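Side-chain contacts in quinoline 2-oxidoreductase large subunit (Pseudomonas putida, PDB 1T3Q), which probably hydroxylates quinoline at carbon 2, working with a molybdenum centre carried by a pterin cytosine dinucleotide cofactor: residues 512-515 / 516-519; 673-676 / 677-681. One frame throughout, in Å; residues are numbered along the deposited sequence.

Contact 1 (512-515 / 516-519). With MCN (pterin cytosine dinucleotide), chain N.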
loop_
_atom_site.group_PDB
_atom_site.type_symbol
_atom_site.label_atom_id
_atom_site.label_comp_id
_atom_site.label_asym_id
_atom_site.label_seq_id
_atom_site.Cartn_x
_atom_site.Cartn_y
_atom_site.Cartn_z
ATOM N N THR B 512 21.694 1.952 -2.089
ATOM C CA THR B 512 22.837 2.513 -1.385
ATOM C C THR B 512 23.728 3.340 -2.314
ATOM O O THR B 512 24.009 4.504 -2.038
ATOM C CB THR B 512 23.679 1.388 -0.727
ATOM O OG1 THR B 512 22.894 0.736 0.282
ATOM C CG2 THR B 512 24.942 1.954 -0.094
ATOM N N THR B 513 24.148 2.753 -3.428
ATOM C CA THR B 513 25.034 3.459 -4.346
ATOM C C THR B 513 24.451 4.705 -5.010
ATOM O O THR B 513 25.173 5.675 -5.238
ATOM C CB THR B 513 25.583 2.508 -5.429
ATOM O OG1 THR B 513 24.504 1.827 -6.081
ATOM C CG2 THR B 513 26.520 1.488 -4.799
ATOM N N LEU B 514 23.161 4.698 -5.326
ATOM C CA LEU B 514 22.576 5.879 -5.947
ATOM C C LEU B 514 22.540 7.021 -4.932
ATOM O O LEU B 514 22.628 8.191 -5.298
ATOM C CB LEU B 514 21.162 5.580 -6.476
ATOM C CG LEU B 514 21.085 4.550 -7.613
ATOM C CD1 LEU B 514 19.631 4.390 -8.066
ATOM C CD2 LEU B 514 21.965 4.994 -8.785
ATOM N N ALA B 515 22.417 6.681 -3.650
ATOM C CA ALA B 515 22.388 7.697 -2.607
ATOM C C ALA B 515 23.769 8.336 -2.510
ATOM O O ALA B 515 23.886 9.538 -2.281
ATOM C CB ALA B 515 22.003 7.074 -1.258
ATOM N N GLN B 516 24.805 7.513 -2.665
ATOM C CA GLN B 516 26.184 7.986 -2.610
ATOM C C GLN B 516 26.429 9.003 -3.721
ATOM O O GLN B 516 27.115 10.007 -3.521
ATOM C CB GLN B 516 27.153 6.809 -2.758
ATOM C CG GLN B 516 27.191 5.887 -1.542
ATOM C CD GLN B 516 28.162 4.736 -1.717
ATOM O OE1 GLN B 516 27.766 3.621 -2.045
ATOM N NE2 GLN B 516 29.450 5.007 -1.510
ATOM N N ILE B 517 25.859 8.741 -4.892
ATOM C CA ILE B 517 26.006 9.640 -6.033
ATOM C C ILE B 517 25.295 10.966 -5.769
ATOM O O ILE B 517 25.872 12.037 -5.956
ATOM C CB ILE B 517 25.410 9.015 -7.325
ATOM C CG1 ILE B 517 26.231 7.792 -7.743
ATOM C CG2 ILE B 517 25.381 10.059 -8.446
ATOM C CD1 ILE B 517 25.622 7.002 -8.889
ATOM N N ALA B 518 24.041 10.893 -5.328
ATOM C CA ALA B 518 23.263 12.096 -5.066
ATOM C C ALA B 518 23.891 12.953 -3.972
ATOM O O ALA B 518 23.894 14.183 -4.056
ATOM C CB ALA B 518 21.832 11.721 -4.682
ATOM N N ALA B 519 24.411 12.295 -2.943
ATOM C CA ALA B 519 25.043 12.983 -1.825
ATOM C C ALA B 519 26.216 13.830 -2.318
ATOM O O ALA B 519 26.355 14.999 -1.945
ATOM C CB ALA B 519 25.531 11.967 -0.808
HETATM N N1 MCN N . 28.801 -0.231 -9.140
HETATM C C2 MCN N . 29.642 0.667 -8.405
HETATM N N3 MCN N . 30.531 1.364 -9.210
HETATM C C4 MCN N . 30.663 1.256 -10.590
HETATM C C5 MCN N . 29.784 0.310 -11.288
HETATM C C6 MCN N . 28.864 -0.418 -10.571
HETATM O O2 MCN N . 29.564 0.752 -7.200
HETATM N N4 MCN N . 31.542 1.976 -11.254
HETATM C "C1'" MCN N . 27.748 -1.012 -8.267
HETATM C C2D MCN N . 26.311 -0.318 -8.315
HETATM O "O2'" MCN N . 25.632 -0.484 -7.020
HETATM C "C3'" MCN N . 25.634 -1.006 -9.482
HETATM C C4D MCN N . 26.111 -2.438 -9.413
HETATM O O4D MCN N . 27.467 -2.360 -8.743
HETATM O "O3'" MCN N . 24.174 -0.913 -9.333
HETATM C "C5'" MCN N . 26.072 -3.227 -10.752
HETATM O "O5'" MCN N . 26.745 -2.418 -11.685
HETATM P PA MCN N . 26.141 -1.928 -13.058
HETATM O O1A MCN N . 25.918 -0.454 -12.909
HETATM O O2A MCN N . 27.090 -2.488 -14.103
HETATM O O3A MCN N . 24.753 -2.665 -13.482
HETATM P PB MCN N . 23.255 -2.479 -12.947
HETATM O O1B MCN N . 22.436 -2.011 -14.105
HETATM O O2B MCN N . 23.221 -1.655 -11.694
HETATM O O3B MCN N . 22.827 -3.967 -12.525
HETATM C C10 MCN N . 22.376 -4.887 -13.487
HETATM C "C9'" MCN N . 23.499 -5.853 -13.683
HETATM C "C8'" MCN N . 22.947 -6.900 -14.679
HETATM S "S8'" MCN N . 22.519 -6.265 -16.293
HETATM C "C7'" MCN N . 22.798 -8.206 -14.446
HETATM S "S7'" MCN N . 22.140 -9.396 -15.604
HETATM C "C6'" MCN N . 23.154 -8.737 -13.016
HETATM C C7 MCN N . 24.187 -7.860 -12.361
HETATM O "O9'" MCN N . 23.778 -6.502 -12.356
HETATM N "N5'" MCN N . 21.818 -8.922 -12.311
HETATM C C4A MCN N . 22.079 -9.029 -10.887
HETATM N "N8'" MCN N . 24.406 -8.283 -10.936
HETATM C C4B MCN N . 23.288 -8.788 -10.209
HETATM N "N1'" MCN N . 23.498 -8.903 -8.812
HETATM C "C2'" MCN N . 22.410 -9.287 -8.103
HETATM N "N2'" MCN N . 22.562 -9.425 -6.768
HETATM N "N3'" MCN N . 21.175 -9.517 -8.676
HETATM C "C4'" MCN N . 20.882 -9.404 -10.086
HETATM O "O4'" MCN N . 19.772 -9.622 -10.508
#
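Gln516 reaches back along the preceding turn of its helix with an extended chain, and its amide oxygen lies beside the methyls of Thr512 and Thr513 and close to Thr513 CA. Gln516 OE1 lies 3.8 Å from Thr512 CG2 and 3.7 Å from Thr513 CG2, with both threonine side chains crossing the glutamine at a slant. Set anti to the carbonyl carbon (chi1 -71°), Gln516 CG comes to 3.5 Å from Thr512 O, and the extended chain beyond it carries the amide on to the threonine methyls. That carbonyl is also the acceptor for Gln516 N, one of four successive i to i+4 bonds, from Thr512 O to Ala515 O, that hold the turn. The amide itself is gripped from outside: Asn671 donates to OE1, while NE2 gives to the carbonyls of Ser13 and Thr16, so this buried group is well satisfied.

Thr513 faces the cofactor. Thr513 OG1 sits 2.7 Å from O2' of the pterin cytosine dinucleotide, and Gly509 O is a second partner of the same hydroxyl. Thr513 CG2 closes on that ribose oxygen as well, at 3.1 Å from MCN O2'. Thr512 OG1 instead reaches Glu22 and Arg21 N. Further round the helix, Leu514 and Ile517 lie side by side and point the same way, Leu514 CD2 meeting Ile517 CD1 at 4.2 Å.

Helix 510-522 is the crossover of a beta-alpha-beta unit between strands 497-501 and 529-532. Leu514 and Ala518 rest on both strands, Ala515 and Ala519 touch 529-532, and helix 549-576 packs against Leu514, Ile517 and Ala518.

Contact 2 (673-676 / 677-681). With MCN (pterin cytosine dinucleotide), chain N.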
loop_
_atom_site.group_PDB
_atom_site.type_symbol
_atom_site.label_atom_id
_atom_site.label_comp_id
_atom_site.label_asym_id
_atom_site.label_seq_id
_atom_site.Cartn_x
_atom_site.Cartn_y
_atom_site.Cartn_z
ATOM N N MET B 673 33.220 -2.291 -2.199
ATOM C CA MET B 673 32.674 -3.497 -1.583
ATOM C C MET B 673 31.594 -4.119 -2.480
ATOM O O MET B 673 31.605 -5.319 -2.758
ATOM C CB MET B 673 32.064 -3.153 -0.226
ATOM C CG MET B 673 31.466 -4.347 0.507
ATOM S SD MET B 673 30.684 -3.864 2.065
ATOM C CE MET B 673 29.151 -3.128 1.429
ATOM N N ILE B 674 30.658 -3.292 -2.921
ATOM C CA ILE B 674 29.571 -3.764 -3.775
ATOM C C ILE B 674 30.096 -4.256 -5.118
ATOM O O ILE B 674 29.635 -5.274 -5.632
ATOM C CB ILE B 674 28.509 -2.653 -3.953
ATOM C CG1 ILE B 674 27.683 -2.548 -2.664
ATOM C CG2 ILE B 674 27.592 -2.959 -5.147
ATOM C CD1 ILE B 674 26.747 -1.369 -2.608
ATOM N N VAL B 675 31.075 -3.548 -5.681
ATOM C CA VAL B 675 31.653 -3.955 -6.957
ATOM C C VAL B 675 32.299 -5.334 -6.834
ATOM O O VAL B 675 32.155 -6.173 -7.724
ATOM C CB VAL B 675 32.723 -2.936 -7.446
ATOM C CG1 VAL B 675 33.468 -3.490 -8.646
ATOM C CG2 VAL B 675 32.057 -1.617 -7.796
ATOM N N GLU B 676 33.010 -5.586 -5.735
ATOM C CA GLU B 676 33.643 -6.887 -5.586
ATOM C C GLU B 676 32.590 -7.967 -5.404
ATOM O O GLU B 676 32.785 -9.096 -5.839
ATOM C CB GLU B 676 34.647 -6.894 -4.425
ATOM C CG GLU B 676 35.895 -6.058 -4.724
ATOM C CD GLU B 676 37.095 -6.436 -3.872
ATOM O OE1 GLU B 676 36.958 -7.306 -2.984
ATOM O OE2 GLU B 676 38.183 -5.863 -4.098
ATOM N N GLY B 677 31.474 -7.613 -4.777
ATOM C CA GLY B 677 30.405 -8.581 -4.603
ATOM C C GLY B 677 29.882 -8.979 -5.978
ATOM O O GLY B 677 29.600 -10.145 -6.234
ATOM N N GLN B 678 29.771 -7.997 -6.871
ATOM C CA GLN B 678 29.295 -8.233 -8.236
ATOM C C GLN B 678 30.263 -9.124 -9.003
ATOM O O GLN B 678 29.851 -9.977 -9.792
ATOM C CB GLN B 678 29.128 -6.900 -8.968
ATOM C CG GLN B 678 27.979 -6.054 -8.450
ATOM C CD GLN B 678 26.635 -6.685 -8.749
ATOM O OE1 GLN B 678 26.247 -6.816 -9.908
ATOM N NE2 GLN B 678 25.920 -7.089 -7.703
ATOM N N ILE B 679 31.557 -8.911 -8.778
ATOM C CA ILE B 679 32.581 -9.703 -9.442
ATOM C C ILE B 679 32.547 -11.156 -8.965
ATOM O O ILE B 679 32.595 -12.084 -9.774
ATOM C CB ILE B 679 33.996 -9.118 -9.186
ATOM C CG1 ILE B 679 34.164 -7.800 -9.945
ATOM C CG2 ILE B 679 35.058 -10.115 -9.618
ATOM C CD1 ILE B 679 35.428 -7.034 -9.571
ATOM N N ARG B 680 32.474 -11.362 -7.652
ATOM C CA ARG B 680 32.438 -12.723 -7.125
ATOM C C ARG B 680 31.159 -13.443 -7.541
ATOM O O ARG B 680 31.190 -14.621 -7.889
ATOM C CB ARG B 680 32.585 -12.714 -5.594
ATOM C CG ARG B 680 33.958 -12.223 -5.140
ATOM C CD ARG B 680 34.262 -12.607 -3.691
ATOM N NE ARG B 680 35.670 -12.359 -3.369
ATOM C CZ ARG B 680 36.172 -11.173 -3.042
ATOM N NH1 ARG B 680 37.468 -11.060 -2.776
ATOM N NH2 ARG B 680 35.385 -10.105 -2.957
ATOM N N GLY B 681 30.038 -12.733 -7.522
ATOM C CA GLY B 681 28.780 -13.347 -7.919
ATOM C C GLY B 681 28.820 -13.784 -9.373
ATOM O O GLY B 681 28.366 -14.880 -9.716
HETATM N N1 MCN N . 28.801 -0.231 -9.140
HETATM C C2 MCN N . 29.642 0.667 -8.405
HETATM N N3 MCN N . 30.531 1.364 -9.210
HETATM C C4 MCN N . 30.663 1.256 -10.590
HETATM C C5 MCN N . 29.784 0.310 -11.288
HETATM C C6 MCN N . 28.864 -0.418 -10.571
HETATM O O2 MCN N . 29.564 0.752 -7.200
HETATM N N4 MCN N . 31.542 1.976 -11.254
HETATM C "C1'" MCN N . 27.748 -1.012 -8.267
HETATM C C2D MCN N . 26.311 -0.318 -8.315
HETATM O "O2'" MCN N . 25.632 -0.484 -7.020
HETATM C "C3'" MCN N . 25.634 -1.006 -9.482
HETATM C C4D MCN N . 26.111 -2.438 -9.413
HETATM O O4D MCN N . 27.467 -2.360 -8.743
HETATM O "O3'" MCN N . 24.174 -0.913 -9.333
HETATM C "C5'" MCN N . 26.072 -3.227 -10.752
HETATM O "O5'" MCN N . 26.745 -2.418 -11.685
HETATM P PA MCN N . 26.141 -1.928 -13.058
HETATM O O1A MCN N . 25.918 -0.454 -12.909
HETATM O O2A MCN N . 27.090 -2.488 -14.103
HETATM O O3A MCN N . 24.753 -2.665 -13.482
HETATM P PB MCN N . 23.255 -2.479 -12.947
HETATM O O1B MCN N . 22.436 -2.011 -14.105
HETATM O O2B MCN N . 23.221 -1.655 -11.694
HETATM O O3B MCN N . 22.827 -3.967 -12.525
HETATM C C10 MCN N . 22.376 -4.887 -13.487
HETATM C "C9'" MCN N . 23.499 -5.853 -13.683
HETATM C "C8'" MCN N . 22.947 -6.900 -14.679
HETATM S "S8'" MCN N . 22.519 -6.265 -16.293
HETATM C "C7'" MCN N . 22.798 -8.206 -14.446
HETATM S "S7'" MCN N . 22.140 -9.396 -15.604
HETATM C "C6'" MCN N . 23.154 -8.737 -13.016
HETATM C C7 MCN N . 24.187 -7.860 -12.361
HETATM O "O9'" MCN N . 23.778 -6.502 -12.356
HETATM N "N5'" MCN N . 21.818 -8.922 -12.311
HETATM C C4A MCN N . 22.079 -9.029 -10.887
HETATM N "N8'" MCN N . 24.406 -8.283 -10.936
HETATM C C4B MCN N . 23.288 -8.788 -10.209
HETATM N "N1'" MCN N . 23.498 -8.903 -8.812
HETATM C "C2'" MCN N . 22.410 -9.287 -8.103
HETATM N "N2'" MCN N . 22.562 -9.425 -6.768
HETATM N "N3'" MCN N . 21.175 -9.517 -8.676
HETATM C "C4'" MCN N . 20.882 -9.404 -10.086
HETATM O "O4'" MCN N . 19.772 -9.622 -10.508
HETATM O O HOH W 1 27.357 -6.404 -4.941
HETATM O O HOH W 2 38.939 -8.665 -1.818
#
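The pterin cytosine dinucleotide pocket is lined here by Ile674, Val675 and Gln678, on one face of helix 672-692. Gln678 bends at chi2 (-68°) and turns its amide to the pterin end: NE2 donates to MCN N1' at 3.2 Å, and OE1 lies 2.6 Å from MCN N8'. Water 1 joins NE2 to Ile674 O, one turn back, and so ties the amide to its own helix. Replacing Gln678 with a leucine would probably leave N1' without this donor and water 1 without its link to the side chain. Val675 CG2 comes to 3.4 Å from C2 of the cytosine, while its CG1 meets Ile679 CD1.

Away from the cofactor, Glu676 and Arg680 run side by side one turn apart. Arg680 NH2 makes a salt-bridging hydrogen bond to Glu676 OE1 (3.2 Å), meeting it on the anti side and 30° out of the carboxylate plane, carboxylate and guanidinium standing 58° apart; water 2 bridges OE1 to NH1. Both ends have further partners: Glu676 OE2 is hydrogen-bonded to His726 NE2, and Arg680 NE forms a salt bridge with Glu148 of the small subunit chain.

Ile679 reaches strand 655-665, and Glu676, Ile679 and Arg680 lie against Ile724 of strand 722-726.

In the fold
Both contacts are local turns of helices, so neither closes a long loop; they follow one another in series, without nesting or crossing. From the N terminus, the chain first meets contact 1 on helix 510-522, runs through strand 529-532, which closes the beta-alpha-beta unit, then helix 549-576, and later strands 636-649 and 655-665 before contact 2 on helix 672-692. Their centres are about 17 Å apart, yet the helices meet directly where Thr513 CG2 packs on Ile674 CD1 at 3.6 Å. Asn671, just before the second helix, bonds to both contacts. Together they join the beta-alpha-beta unit to the sheet holding strands 655-665 and 722-726, with the dinucleotide bound by both helices.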